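Local structure of DNA topoisomerase I-like protein (2B9S) at residues D24-C29 against F51-N56. The protein forms the small subunit of a heterodimeric type IB DNA topoisomerase, which relaxes DNA by transient single-strand cleavage, and probably supplies the nucleophilic tyrosine. Sequence-based numbering, arbitrary orientation.
Sequences DPRIIC and FPWAMN
Pro25, in the first turn of the capped helix 25-34, packs against Phe51, Trp53 and Ala54 of the loop that follows helix 45-50. Its CG sits over one face of the Phe51 ring, offset toward the rim and 3.6 Å from the ring centroid, a CH-pi contact. Its CB lies over the same ring. The two side chains cross at about a right angle. So do Pro25 and Trp53, whose benzene part brings CH2 to 3.8 Å from Pro25 CG. Ala54 CB also touches Pro25 CG and meets Arg26 CG at 3.6 Å; it lies over one face of the Trp53 ring, toward the rim.

Arg26 bends at chi3 (-70°), which turns NE back toward Asp24. NE and NH2 then grip the carboxylate side-on, one nitrogen to each oxygen, both through syn lone pairs. Arg26 NE to Asp24 OD1 is 2.9 Å and nearly straight at 167°. Arg26 NH2 to Asp24 OD2 is 2.8 Å. OD1 also accepts from Arg26 N, the N-cap bond. Glu247 of the large-subunit chain is a second salt-bridge partner of NH2. Trp53 CZ3 lies over one guanidinium face, 3.7 Å from Arg26 NE. The planes are 80° apart: the guanidinium turns a face to the indole edge, with NE near the indole plane.

One turn on, Cys29 CB comes within 3.3 Å of Ala54 O, and Cys29 SG meets Met55 SD. No hydrogen bond joins the two segments. Trp53 also meets Trp6 of the large-subunit chain, and Phe246 of that chain packs on Asp24 and Pro25. The contact thus continues into the subunit interface; the Phe51 side chain is about 13 Å from the bound vanadate. The contact combines an Asp N-cap with a first-turn proline packed on aromatic loop residues in the C-terminal topoisomerase domain.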
loop_
_atom_site.group_PDB
_atom_site.type_symbol
_atom_site.label_atom_id
_atom_site.label_comp_id
_atom_site.label_asym_id
_atom_site.label_seq_id
_atom_site.Cartn_x
_atom_site.Cartn_y
_atom_site.Cartn_z
ATOM N N ASP E 24 -2.195 -5.692 16.937
ATOM C CA ASP E 24 -2.455 -4.670 17.937
ATOM C C ASP E 24 -1.116 -4.402 18.656
ATOM O O ASP E 24 -0.491 -5.338 19.175
ATOM C CB ASP E 24 -3.568 -5.167 18.873
ATOM C CG ASP E 24 -4.181 -4.060 19.724
ATOM O OD1 ASP E 24 -3.439 -3.181 20.187
ATOM O OD2 ASP E 24 -5.414 -4.090 19.953
ATOM N N PRO E 25 -0.616 -3.150 18.610
ATOM C CA PRO E 25 0.709 -2.904 19.205
ATOM C C PRO E 25 0.723 -3.056 20.745
ATOM O O PRO E 25 1.787 -3.237 21.339
ATOM C CB PRO E 25 1.024 -1.464 18.781
ATOM C CG PRO E 25 -0.278 -0.859 18.482
ATOM C CD PRO E 25 -1.194 -1.932 18.014
ATOM N N ARG E 26 -0.463 -2.991 21.359
ATOM C CA ARG E 26 -0.660 -3.224 22.785
ATOM C C ARG E 26 -0.378 -4.680 23.173
ATOM O O ARG E 26 -0.059 -4.964 24.330
ATOM C CB ARG E 26 -2.088 -2.842 23.196
ATOM C CG ARG E 26 -2.425 -1.386 23.005
ATOM C CD ARG E 26 -3.895 -1.079 23.237
ATOM N NE ARG E 26 -4.754 -1.631 22.191
ATOM C CZ ARG E 26 -6.040 -1.317 22.013
ATOM N NH1 ARG E 26 -6.622 -0.429 22.795
ATOM N NH2 ARG E 26 -6.742 -1.877 21.037
ATOM N N ILE E 27 -0.516 -5.604 22.222
ATOM C CA ILE E 27 -0.143 -7.007 22.459
ATOM C C ILE E 27 1.381 -7.114 22.617
ATOM O O ILE E 27 1.875 -7.710 23.571
ATOM C CB ILE E 27 -0.648 -7.961 21.335
ATOM C CG1 ILE E 27 -2.174 -7.878 21.177
ATOM C CG2 ILE E 27 -0.182 -9.407 21.583
ATOM C CD1 ILE E 27 -2.713 -8.682 20.006
ATOM N N ILE E 28 2.115 -6.507 21.684
ATOM C CA ILE E 28 3.570 -6.452 21.722
ATOM C C ILE E 28 4.102 -5.714 22.968
ATOM O O ILE E 28 4.963 -6.236 23.685
ATOM C CB ILE E 28 4.120 -5.837 20.412
ATOM C CG1 ILE E 28 3.926 -6.833 19.266
ATOM C CG2 ILE E 28 5.589 -5.467 20.536
ATOM C CD1 ILE E 28 4.085 -6.236 17.896
ATOM N N CYS E 29 3.579 -4.516 23.218
ATOM C CA CYS E 29 3.965 -3.716 24.387
ATOM C C CYS E 29 3.722 -4.381 25.758
ATOM O O CYS E 29 4.606 -4.313 26.612
ATOM C CB CYS E 29 3.333 -2.326 24.316
ATOM S SG CYS E 29 4.021 -1.336 22.960
ATOM N N PHE E 51 2.905 4.539 17.565
ATOM C CA PHE E 51 2.083 3.803 18.508
ATOM C C PHE E 51 2.124 4.321 19.967
ATOM O O PHE E 51 2.095 3.500 20.898
ATOM C CB PHE E 51 2.525 2.339 18.495
ATOM C CG PHE E 51 2.177 1.576 17.214
ATOM C CD1 PHE E 51 0.911 1.678 16.623
ATOM C CD2 PHE E 51 3.103 0.721 16.635
ATOM C CE1 PHE E 51 0.598 0.953 15.483
ATOM C CE2 PHE E 51 2.792 0.000 15.498
ATOM C CZ PHE E 51 1.536 0.108 14.923
ATOM N N PRO E 52 2.131 5.665 20.186
ATOM C CA PRO E 52 2.349 6.186 21.547
ATOM C C PRO E 52 1.198 5.878 22.503
ATOM O O PRO E 52 1.386 5.857 23.717
ATOM C CB PRO E 52 2.432 7.696 21.320
ATOM C CG PRO E 52 1.607 7.927 20.144
ATOM C CD PRO E 52 1.893 6.773 19.244
ATOM N N TRP E 53 0.023 5.642 21.931
ATOM C CA TRP E 53 -1.188 5.292 22.649
ATOM C C TRP E 53 -1.178 3.832 23.135
ATOM O O TRP E 53 -2.039 3.420 23.918
ATOM C CB TRP E 53 -2.395 5.559 21.731
ATOM C CG TRP E 53 -2.339 4.847 20.360
ATOM C CD1 TRP E 53 -1.827 5.355 19.178
ATOM C CD2 TRP E 53 -2.817 3.521 20.050
ATOM N NE1 TRP E 53 -1.965 4.426 18.166
ATOM C CE2 TRP E 53 -2.563 3.295 18.667
ATOM C CE3 TRP E 53 -3.430 2.504 20.799
ATOM C CZ2 TRP E 53 -2.914 2.081 18.014
ATOM C CZ3 TRP E 53 -3.772 1.290 20.151
ATOM C CH2 TRP E 53 -3.514 1.102 18.762
ATOM N N ALA E 54 -0.164 3.091 22.713
ATOM C CA ALA E 54 -0.041 1.684 23.037
ATOM C C ALA E 54 1.160 1.368 23.926
ATOM O O ALA E 54 1.321 0.249 24.379
ATOM C CB ALA E 54 0.030 0.878 21.781
ATOM N N MET E 55 1.994 2.374 24.165
ATOM C CA MET E 55 3.314 2.153 24.744
ATOM C C MET E 55 3.210 1.680 26.190
ATOM O O MET E 55 4.125 1.043 26.713
ATOM C CB MET E 55 4.153 3.430 24.668
ATOM C CG MET E 55 4.600 3.797 23.262
ATOM S SD MET E 55 5.157 2.368 22.314
ATOM C CE MET E 55 6.708 2.003 23.132
ATOM N N ASN E 56 2.089 1.995 26.830
ATOM C CA ASN E 56 1.990 1.917 28.284
ATOM C C ASN E 56 1.337 0.610 28.723
ATOM O O ASN E 56 1.135 0.375 29.914
ATOM C CB ASN E 56 1.214 3.108 28.826
#